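Long-range contacts in sugar phosphate isomerase/epimerase (Parabacteroides distasonis, PDB 3L23), which binds a magnesium ion in a xylose isomerase-like TIM barrel and probably acts as a sugar phosphate isomerase or epimerase: residues A[145-150]-A[209-214]; A[217-222]-A[242-247]; A[236-241]-A[267-272]. One frame throughout, in Å; residues are numbered along the deposited sequence.

Contact 1 (A[145-150]-A[209-214]). With EDO (1,2-ethanediol), chain G.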
loop_
_atom_site.group_PDB
_atom_site.type_symbol
_atom_site.label_atom_id
_atom_site.label_comp_id
_atom_site.label_asym_id
_atom_site.label_seq_id
_atom_site.Cartn_x
_atom_site.Cartn_y
_atom_site.Cartn_z
ATOM N N ILE A 145 12.971 -10.342 -8.325
ATOM C CA ILE A 145 11.767 -11.074 -7.964
ATOM C C ILE A 145 10.540 -10.167 -8.221
ATOM O O ILE A 145 9.521 -10.632 -8.751
ATOM C CB ILE A 145 11.870 -11.660 -6.492
ATOM C CG1 ILE A 145 12.853 -12.832 -6.485
ATOM C CG2 ILE A 145 10.502 -12.047 -5.906
ATOM C CD1 ILE A 145 13.376 -13.260 -5.078
ATOM N N PHE A 146 10.621 -8.896 -7.870
ATOM C CA PHE A 146 9.517 -7.969 -8.132
ATOM C C PHE A 146 9.234 -7.865 -9.646
ATOM O O PHE A 146 8.065 -7.839 -10.090
ATOM C CB PHE A 146 9.828 -6.580 -7.586
ATOM C CG PHE A 146 9.812 -6.452 -6.042
ATOM C CD1 PHE A 146 9.376 -7.472 -5.204
ATOM C CD2 PHE A 146 10.173 -5.241 -5.469
ATOM C CE1 PHE A 146 9.380 -7.298 -3.800
ATOM C CE2 PHE A 146 10.151 -5.058 -4.084
ATOM C CZ PHE A 146 9.749 -6.079 -3.268
ATOM N N ASN A 147 10.307 -7.780 -10.439
ATOM C CA ASN A 147 10.165 -7.692 -11.900
ATOM C C ASN A 147 9.443 -8.947 -12.421
ATOM O O ASN A 147 8.538 -8.854 -13.239
ATOM C CB ASN A 147 11.516 -7.566 -12.618
ATOM C CG ASN A 147 12.127 -6.190 -12.516
ATOM O OD1 ASN A 147 11.433 -5.187 -12.311
ATOM N ND2 ASN A 147 13.435 -6.123 -12.693
ATOM N N GLN A 148 9.835 -10.119 -11.927
ATOM C CA GLN A 148 9.216 -11.368 -12.391
ATOM C C GLN A 148 7.778 -11.473 -11.878
ATOM O O GLN A 148 6.913 -11.981 -12.594
ATOM C CB GLN A 148 9.995 -12.594 -11.954
ATOM C CG GLN A 148 9.439 -13.841 -12.623
ATOM C CD GLN A 148 10.188 -15.126 -12.292
ATOM O OE1 GLN A 148 11.108 -15.137 -11.467
ATOM N NE2 GLN A 148 9.775 -16.213 -12.923
ATOM N N ALA A 149 7.514 -11.014 -10.649
ATOM C CA ALA A 149 6.139 -10.999 -10.094
ATOM C C ALA A 149 5.219 -10.212 -11.004
ATOM O O ALA A 149 4.094 -10.623 -11.259
ATOM C CB ALA A 149 6.096 -10.417 -8.649
ATOM N N SER A 150 5.705 -9.077 -11.508
ATOM C CA SER A 150 4.916 -8.245 -12.402
ATOM C C SER A 150 4.495 -9.011 -13.642
ATOM O O SER A 150 3.334 -8.911 -14.063
ATOM C CB SER A 150 5.707 -6.997 -12.778
ATOM O OG SER A 150 5.046 -6.292 -13.798
ATOM N N SER A 209 8.650 -0.379 -16.598
ATOM C CA SER A 209 7.540 -0.873 -17.395
ATOM C C SER A 209 6.830 -2.010 -16.666
ATOM O O SER A 209 5.805 -2.495 -17.128
ATOM C CB SER A 209 8.016 -1.368 -18.762
ATOM O OG SER A 209 8.711 -2.612 -18.655
ATOM N N LYS A 210 7.406 -2.454 -15.555
ATOM C CA LYS A 210 6.865 -3.593 -14.796
ATOM C C LYS A 210 6.452 -3.316 -13.328
ATOM O O LYS A 210 5.490 -3.930 -12.831
ATOM C CB LYS A 210 7.894 -4.691 -14.757
ATOM C CG LYS A 210 8.300 -5.189 -16.104
ATOM C CD LYS A 210 9.311 -6.327 -16.006
ATOM C CE LYS A 210 9.851 -6.695 -17.379
ATOM N NZ LYS A 210 9.201 -7.798 -17.987
ATOM N N VAL A 211 7.197 -2.430 -12.654
ATOM C CA VAL A 211 7.039 -2.150 -11.204
ATOM C C VAL A 211 6.780 -0.675 -11.000
ATOM O O VAL A 211 7.460 0.153 -11.602
ATOM C CB VAL A 211 8.321 -2.536 -10.458
ATOM C CG1 VAL A 211 8.339 -2.062 -8.992
ATOM C CG2 VAL A 211 8.593 -4.072 -10.595
ATOM N N TYR A 212 5.794 -0.370 -10.157
ATOM C CA TYR A 212 5.501 1.014 -9.780
ATOM C C TYR A 212 5.411 1.042 -8.269
ATOM O O TYR A 212 5.351 -0.001 -7.590
ATOM C CB TYR A 212 4.184 1.534 -10.405
ATOM C CG TYR A 212 2.986 0.770 -9.896
ATOM C CD1 TYR A 212 2.599 -0.429 -10.490
ATOM C CD2 TYR A 212 2.225 1.241 -8.824
ATOM C CE1 TYR A 212 1.516 -1.160 -9.985
ATOM C CE2 TYR A 212 1.177 0.518 -8.305
ATOM C CZ TYR A 212 0.813 -0.678 -8.896
ATOM O OH TYR A 212 -0.234 -1.400 -8.351
ATOM N N PHE A 213 5.366 2.251 -7.742
ATOM C CA PHE A 213 5.384 2.485 -6.325
ATOM C C PHE A 213 4.138 3.219 -5.812
ATOM O O PHE A 213 3.620 4.156 -6.463
ATOM C CB PHE A 213 6.680 3.254 -5.945
ATOM C CG PHE A 213 7.932 2.431 -6.165
ATOM C CD1 PHE A 213 8.507 2.319 -7.380
ATOM C CD2 PHE A 213 8.461 1.675 -5.130
ATOM C CE1 PHE A 213 9.601 1.487 -7.595
ATOM C CE2 PHE A 213 9.567 0.833 -5.326
ATOM C CZ PHE A 213 10.130 0.742 -6.542
ATOM N N GLU A 214 3.639 2.750 -4.666
ATOM C CA GLU A 214 2.590 3.448 -3.930
ATOM C C GLU A 214 3.335 4.061 -2.769
ATOM O O GLU A 214 3.625 3.353 -1.807
ATOM C CB GLU A 214 1.508 2.485 -3.427
ATOM C CG GLU A 214 0.418 3.119 -2.571
ATOM C CD GLU A 214 -0.583 2.139 -2.105
ATOM O OE1 GLU A 214 -0.203 1.185 -1.410
ATOM O OE2 GLU A 214 -1.773 2.288 -2.434
HETATM C C1 EDO G . 11.471 -10.393 -15.635
HETATM O O1 EDO G . 11.014 -10.547 -16.982
HETATM C C2 EDO G . 12.606 -9.393 -15.625
HETATM O O2 EDO G . 12.206 -8.167 -16.245
#
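S150 and K210 meet at the tight end of this contact, where the serine hydroxyl OG donates a hydrogen bond of 2.6 Å to the carbonyl O of K210. OG stands anti to its own backbone N (chi1 171°), which turns it off the helix toward the incoming chain; it reaches the carbonyl from the flank, at a C=O...OG angle of 116°. Serine suits the spot because its short side chain lets the backbones close to 5.6 Å between the CA atoms of S150 and K210. Next to this bond V211 packs through one methyl, CG2, which lies 4.1 Å from F146 CB and 3.5 Å from N147 OD1. The amide oxygen is held by the backbone N of D207, while the ring of F146 stacks on F162. Here the outer helix 136-155 of the TIM barrel settles on the start of strand 211-216, the strand next to 162-165 in the barrel wall. The looser side belongs to K210. Its aliphatic stem runs past N147, CD passing 3.8 Å from the carbonyl O of N147, and the chain then bends so that NZ forms a salt bridge with D151, one residue beyond the helical segment. An ethanediol, probably from the crystallisation liquor, sits beside this lysine end, joined by a weak 3.4 Å hydrogen bond from K210 NZ to its O1 and by another to D151.

Contact 2 (A[217-222]-A[242-247]). With MG (magnesium ion), chain B.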
loop_
_atom_site.group_PDB
_atom_site.type_symbol
_atom_site.label_atom_id
_atom_site.label_comp_id
_atom_site.label_asym_id
_atom_site.label_seq_id
_atom_site.Cartn_x
_atom_site.Cartn_y
_atom_site.Cartn_z
ATOM N N VAL A 217 3.203 8.606 2.268
ATOM C CA VAL A 217 3.871 9.881 2.557
ATOM C C VAL A 217 4.336 9.974 4.010
ATOM O O VAL A 217 5.352 10.626 4.279
ATOM C CB VAL A 217 3.008 11.113 2.136
ATOM C CG1 VAL A 217 2.758 11.071 0.648
ATOM C CG2 VAL A 217 1.676 11.206 2.910
ATOM N N TYR A 218 3.558 9.426 4.961
ATOM C CA TYR A 218 3.916 9.483 6.368
ATOM C C TYR A 218 5.180 8.650 6.635
ATOM O O TYR A 218 6.130 9.104 7.315
ATOM C CB TYR A 218 2.791 8.941 7.247
ATOM C CG TYR A 218 3.147 8.742 8.705
ATOM C CD1 TYR A 218 3.198 9.802 9.621
ATOM C CD2 TYR A 218 3.461 7.459 9.224
ATOM C CE1 TYR A 218 3.475 9.588 10.950
ATOM C CE2 TYR A 218 3.735 7.265 10.503
ATOM C CZ TYR A 218 3.764 8.322 11.402
ATOM O OH TYR A 218 4.047 8.155 12.716
ATOM N N TRP A 219 5.175 7.406 6.150
ATOM C CA TRP A 219 6.312 6.563 6.441
ATOM C C TRP A 219 7.569 7.049 5.742
ATOM O O TRP A 219 8.673 6.783 6.197
ATOM C CB TRP A 219 6.021 5.084 6.143
ATOM C CG TRP A 219 5.126 4.509 7.196
ATOM C CD1 TRP A 219 3.813 4.220 7.076
ATOM C CD2 TRP A 219 5.486 4.204 8.552
ATOM N NE1 TRP A 219 3.321 3.774 8.257
ATOM C CE2 TRP A 219 4.333 3.720 9.182
ATOM C CE3 TRP A 219 6.670 4.282 9.278
ATOM C CZ2 TRP A 219 4.313 3.334 10.514
ATOM C CZ3 TRP A 219 6.680 3.869 10.601
ATOM C CH2 TRP A 219 5.489 3.425 11.225
ATOM N N THR A 220 7.429 7.768 4.646
ATOM C CA THR A 220 8.577 8.433 3.967
ATOM C C THR A 220 9.210 9.474 4.880
ATOM O O THR A 220 10.441 9.472 5.133
ATOM C CB THR A 220 8.177 9.030 2.575
ATOM O OG1 THR A 220 7.607 7.977 1.791
ATOM C CG2 THR A 220 9.408 9.609 1.837
ATOM N N VAL A 221 8.363 10.310 5.476
ATOM C CA VAL A 221 8.837 11.267 6.458
ATOM C C VAL A 221 9.477 10.572 7.688
ATOM O O VAL A 221 10.518 11.010 8.187
ATOM C CB VAL A 221 7.700 12.257 6.843
ATOM C CG1 VAL A 221 8.116 13.198 8.007
ATOM C CG2 VAL A 221 7.222 13.064 5.561
HETATM N N MSE A 222 8.908 9.446 8.106
HETATM C CA MSE A 222 9.428 8.683 9.250
HETATM C C MSE A 222 10.706 7.981 8.898
HETATM O O MSE A 222 11.413 7.458 9.801
HETATM C CB MSE A 222 8.396 7.671 9.726
HETATM C CG MSE A 222 7.185 8.286 10.356
HETATM SE SE MSE A 222 7.469 9.070 12.071
HETATM C CE MSE A 222 7.448 7.328 12.911
ATOM N N HIS A 242 -0.344 6.740 -0.360
ATOM C CA HIS A 242 -1.041 6.691 0.911
ATOM C C HIS A 242 -0.913 8.046 1.569
ATOM O O HIS A 242 0.198 8.584 1.694
ATOM C CB HIS A 242 -0.471 5.629 1.847
ATOM C CG HIS A 242 -1.072 4.278 1.646
ATOM N ND1 HIS A 242 -0.868 3.245 2.549
ATOM C CD2 HIS A 242 -1.837 3.780 0.651
ATOM C CE1 HIS A 242 -1.540 2.186 2.117
ATOM N NE2 HIS A 242 -2.129 2.483 0.974
ATOM N N ILE A 243 -2.067 8.610 1.940
ATOM C CA ILE A 243 -2.162 9.877 2.660
ATOM C C ILE A 243 -2.441 9.518 4.115
ATOM O O ILE A 243 -3.465 8.902 4.457
ATOM C CB ILE A 243 -3.284 10.782 2.068
ATOM C CG1 ILE A 243 -3.056 11.130 0.581
ATOM C CG2 ILE A 243 -3.499 12.090 2.862
ATOM C CD1 ILE A 243 -1.762 11.852 0.238
ATOM N N LYS A 244 -1.477 9.862 4.972
ATOM C CA LYS A 244 -1.421 9.396 6.344
ATOM C C LYS A 244 -0.702 10.429 7.186
ATOM O O LYS A 244 0.194 11.108 6.659
ATOM C CB LYS A 244 -0.632 8.086 6.405
ATOM C CG LYS A 244 -0.660 7.420 7.717
ATOM C CD LYS A 244 0.107 6.110 7.784
ATOM C CE LYS A 244 -0.001 5.533 9.178
ATOM N NZ LYS A 244 0.469 6.456 10.290
ATOM N N ASP A 245 -1.056 10.517 8.470
ATOM C CA ASP A 245 -0.411 11.403 9.456
ATOM C C ASP A 245 -0.088 10.485 10.652
ATOM O O ASP A 245 -0.242 9.260 10.546
ATOM C CB ASP A 245 -1.372 12.565 9.818
ATOM C CG ASP A 245 -0.667 13.813 10.345
ATOM O OD1 ASP A 245 0.417 13.729 10.988
ATOM O OD2 ASP A 245 -1.260 14.920 10.185
ATOM N N ARG A 246 0.366 11.045 11.766
ATOM C CA ARG A 246 0.548 10.273 12.997
ATOM C C ARG A 246 -0.779 9.648 13.423
ATOM O O ARG A 246 -0.845 8.449 13.795
ATOM C CB ARG A 246 1.097 11.173 14.082
ATOM C CG ARG A 246 1.176 10.599 15.483
ATOM C CD ARG A 246 1.890 9.286 15.594
ATOM N NE ARG A 246 3.267 9.308 15.099
ATOM C CZ ARG A 246 4.358 9.620 15.795
ATOM N NH1 ARG A 246 4.309 10.024 17.053
ATOM N NH2 ARG A 246 5.531 9.533 15.187
ATOM N N ALA A 247 -1.832 10.469 13.360
ATOM C CA ALA A 247 -3.204 10.036 13.664
ATOM C C ALA A 247 -4.165 10.837 12.797
ATOM O O ALA A 247 -4.050 10.783 11.592
ATOM C CB ALA A 247 -3.515 10.186 15.153
HETATM MG MG MG B . 0.548 2.908 4.288
HETATM O O HOH W 1 1.638 2.169 5.960
HETATM O O HOH W 2 -0.390 0.751 4.544
#
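K244 lays its ammonium group over one face of the Y218 ring, a cation-pi contact with NZ 3.6 Å from the ring centroid and 27° off the normal. The lysine stem is extended as far as CE, running along Y218 CB and CD2, and turns only at its last torsion (chi4 -56°) to set NZ above the ring. The tyrosine ring is brought there by a CG anti to the backbone N (chi1 170°), which carries it off helix 217-222 toward the loop that follows strand 238-243. D245 O lies over the same face and accepts a 2.9 Å hydrogen bond from K244 NZ, while M222 CG, of a selenomethionine, rests on the opposite face. At the tip of the tyrosine, R246 is modelled in two conformers, in one of which its NE donates to Y218 OH at 2.8 Å. V217 N donates a nearly straight 3.1 Å hydrogen bond to H242 O, joining the first turn of the helix to the neighbouring barrel strand, and the branched V217 packs its CG2 against the backbone of I243. This is the C-terminal mouth of the barrel, where TIM barrels carry their active sites: H242 binds magnesium through ND1 at 2.3 Å, with H165, D216, E275 and two waters completing the shell. NE2, the other ring nitrogen of H242, is hydrogen-bonded to E47, a second-shell partner that helps fix the ring's rotation. K244 NZ also forms a salt bridge with E277; gripped by this carboxylate and by D245 O, and lying over the Y218 ring, the ammonium end of K244 has its direction fixed beside the metal site.

Contact 3 (A[236-241]-A[267-272]). With EDO (1,2-ethanediol), chain F.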
loop_
_atom_site.group_PDB
_atom_site.type_symbol
_atom_site.label_atom_id
_atom_site.label_comp_id
_atom_site.label_asym_id
_atom_site.label_seq_id
_atom_site.Cartn_x
_atom_site.Cartn_y
_atom_site.Cartn_z
ATOM N N ASP A 236 7.800 9.337 -12.915
ATOM C CA ASP A 236 7.479 8.166 -13.734
ATOM C C ASP A 236 7.222 6.869 -12.934
ATOM O O ASP A 236 6.718 5.888 -13.499
ATOM C CB ASP A 236 8.606 7.901 -14.757
ATOM C CG ASP A 236 10.025 7.720 -14.116
ATOM O OD1 ASP A 236 10.417 8.414 -13.118
ATOM O OD2 ASP A 236 10.801 6.903 -14.700
ATOM N N ARG A 237 7.612 6.849 -11.664
ATOM C CA ARG A 237 7.578 5.622 -10.868
ATOM C C ARG A 237 6.534 5.618 -9.761
ATOM O O ARG A 237 6.053 4.562 -9.372
ATOM C CB ARG A 237 8.946 5.420 -10.210
ATOM C CG ARG A 237 10.128 5.465 -11.173
ATOM C CD ARG A 237 10.011 4.473 -12.327
ATOM N NE ARG A 237 9.741 3.087 -11.949
ATOM C CZ ARG A 237 10.632 2.226 -11.478
ATOM N NH1 ARG A 237 11.879 2.572 -11.256
ATOM N NH2 ARG A 237 10.262 0.989 -11.210
ATOM N N ILE A 238 6.230 6.784 -9.203
ATOM C CA ILE A 238 5.302 6.852 -8.056
ATOM C C ILE A 238 3.913 7.167 -8.585
ATOM O O ILE A 238 3.679 8.291 -9.028
ATOM C CB ILE A 238 5.761 7.901 -7.036
ATOM C CG1 ILE A 238 7.143 7.501 -6.462
ATOM C CG2 ILE A 238 4.665 8.044 -5.967
ATOM C CD1 ILE A 238 7.937 8.647 -5.799
ATOM N N LYS A 239 3.028 6.176 -8.586
ATOM C CA LYS A 239 1.747 6.254 -9.273
ATOM C C LYS A 239 0.524 6.306 -8.376
ATOM O O LYS A 239 -0.561 6.610 -8.857
ATOM C CB LYS A 239 1.604 5.048 -10.176
ATOM C CG LYS A 239 2.708 4.949 -11.214
ATOM C CD LYS A 239 2.352 5.599 -12.501
ATOM C CE LYS A 239 3.472 5.403 -13.574
ATOM N NZ LYS A 239 3.939 3.959 -13.722
ATOM N N VAL A 240 0.691 5.980 -7.096
ATOM C CA VAL A 240 -0.405 5.969 -6.122
ATOM C C VAL A 240 0.157 6.487 -4.815
ATOM O O VAL A 240 1.324 6.308 -4.572
ATOM C CB VAL A 240 -0.958 4.525 -5.916
ATOM C CG1 VAL A 240 -2.186 4.526 -5.002
ATOM C CG2 VAL A 240 -1.292 3.849 -7.285
ATOM N N LEU A 241 -0.646 7.159 -3.973
ATOM C CA LEU A 241 -0.173 7.540 -2.647
ATOM C C LEU A 241 -0.999 6.960 -1.495
ATOM O O LEU A 241 -2.178 6.699 -1.633
ATOM C CB LEU A 241 -0.197 9.075 -2.434
ATOM C CG LEU A 241 0.604 9.979 -3.380
ATOM C CD1 LEU A 241 0.470 11.427 -2.972
ATOM C CD2 LEU A 241 2.069 9.525 -3.351
ATOM N N ASN A 267 1.980 16.000 -10.732
ATOM C CA ASN A 267 2.445 14.742 -11.290
ATOM C C ASN A 267 1.394 13.948 -12.047
ATOM O O ASN A 267 1.734 13.008 -12.764
ATOM C CB ASN A 267 2.972 13.833 -10.188
ATOM C CG ASN A 267 4.405 14.126 -9.820
ATOM O OD1 ASN A 267 4.856 15.257 -9.884
ATOM N ND2 ASN A 267 5.113 13.085 -9.371
ATOM N N GLY A 268 0.132 14.317 -11.894
ATOM C CA GLY A 268 -0.956 13.561 -12.523
ATOM C C GLY A 268 -1.278 12.239 -11.843
ATOM O O GLY A 268 -1.842 11.337 -12.480
ATOM N N ILE A 269 -0.954 12.120 -10.562
ATOM C CA ILE A 269 -1.303 10.936 -9.772
ATOM C C ILE A 269 -2.842 10.930 -9.593
ATOM O O ILE A 269 -3.415 11.872 -9.101
ATOM C CB ILE A 269 -0.538 10.897 -8.442
ATOM C CG1 ILE A 269 0.952 10.640 -8.696
ATOM C CG2 ILE A 269 -1.110 9.805 -7.542
ATOM C CD1 ILE A 269 1.829 10.800 -7.482
ATOM N N LYS A 270 -3.477 9.846 -10.013
ATOM C CA LYS A 270 -4.936 9.710 -10.059
ATOM C C LYS A 270 -5.547 8.888 -8.920
ATOM O O LYS A 270 -6.759 8.703 -8.898
ATOM C CB LYS A 270 -5.318 8.985 -11.341
ATOM N N ASP A 271 -4.752 8.325 -8.033
ATOM C CA ASP A 271 -5.323 7.535 -6.966
ATOM C C ASP A 271 -4.567 7.730 -5.671
ATOM O O ASP A 271 -3.351 7.711 -5.659
ATOM C CB ASP A 271 -5.299 6.050 -7.369
ATOM C CG ASP A 271 -6.268 5.754 -8.511
ATOM O OD1 ASP A 271 -7.491 5.936 -8.282
ATOM O OD2 ASP A 271 -5.797 5.364 -9.594
ATOM N N TYR A 272 -5.313 7.927 -4.587
ATOM C CA TYR A 272 -4.759 7.914 -3.271
ATOM C C TYR A 272 -5.717 7.242 -2.309
ATOM O O TYR A 272 -6.935 7.159 -2.560
ATOM C CB TYR A 272 -4.380 9.318 -2.765
ATOM C CG TYR A 272 -5.555 10.205 -2.426
ATOM C CD1 TYR A 272 -6.172 10.173 -1.182
ATOM C CD2 TYR A 272 -6.046 11.103 -3.345
ATOM C CE1 TYR A 272 -7.235 10.998 -0.868
ATOM C CE2 TYR A 272 -7.124 11.914 -3.029
ATOM C CZ TYR A 272 -7.694 11.866 -1.775
ATOM O OH TYR A 272 -8.778 12.678 -1.446
HETATM C C1 EDO F . -8.871 8.888 -4.402
HETATM O O1 EDO F . -8.242 7.723 -4.976
HETATM C C2 EDO F . -8.775 10.066 -5.355
HETATM O O2 EDO F . -9.522 9.735 -6.513
HETATM O O HOH W 3 4.090 10.583 -10.221
HETATM O O HOH W 4 -1.667 7.533 -11.164
#
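L241 and Y272 form a parallel bridge, their CA atoms 4.6 Å apart and both side chains on one face of the sheet, touching CB to CB. L241 N donates to D271 O at 3.2 Å, with the donor in the carbonyl plane, and two CA-H...O contacts, V240 CA to D271 O and Y272 CA to L241 O, supplement it. Just before the bridge I269 packs on the strand: CD1 meets I238 CG2 at 4.2 Å and L241 CD2 at 4.3 Å, while CG2 rests 3.5 Å from K239 O. A branched aliphatic side chain suits this buried place because its arms meet different parts of the strand; M231 and M264 of adjoining helices pack on it too. An ethanediol, probably from the crystallisation liquor, bonds Y272 N and O and lies over one ring face. Further out, G268 ends helix 257-267 in a Schellman motif, its positive phi, readily adopted by glycine, turning the chain into the short loop before strand 272-274; this completes the beta-alpha-beta crossover from 238-243. D271 is anchored by K45 and Y124. Where the chains diverge, one water bridges I238 O and N267 ND2, another K239 O and K270 N. Direct pairing thus gives way to waters that supply donors to both carbonyls.

How the contacts relate
All three contacts belong to one stretch of barrel wall, in which strands 211-216 and 238-243 are parallel neighbours. Contact 1 seats a helix on the first strand, contact 3 pairs the second with the strand after it, and contact 2 joins the helix following the first to the end of the second and its loop, at the metal end. Contacts 1 and 3, centres about 15 Å apart, are linked by F213 N to R237 O at 2.9 Å, a probable hydrogen bond. Contacts 1 and 2 are about 23 Å apart between centres, yet E214 OE1 packs 3.3 Å from NE2 of H242, the magnesium ligand. Contacts 2 and 3 share strand 238-243; the L241 side chain is about 9 Å from the ion.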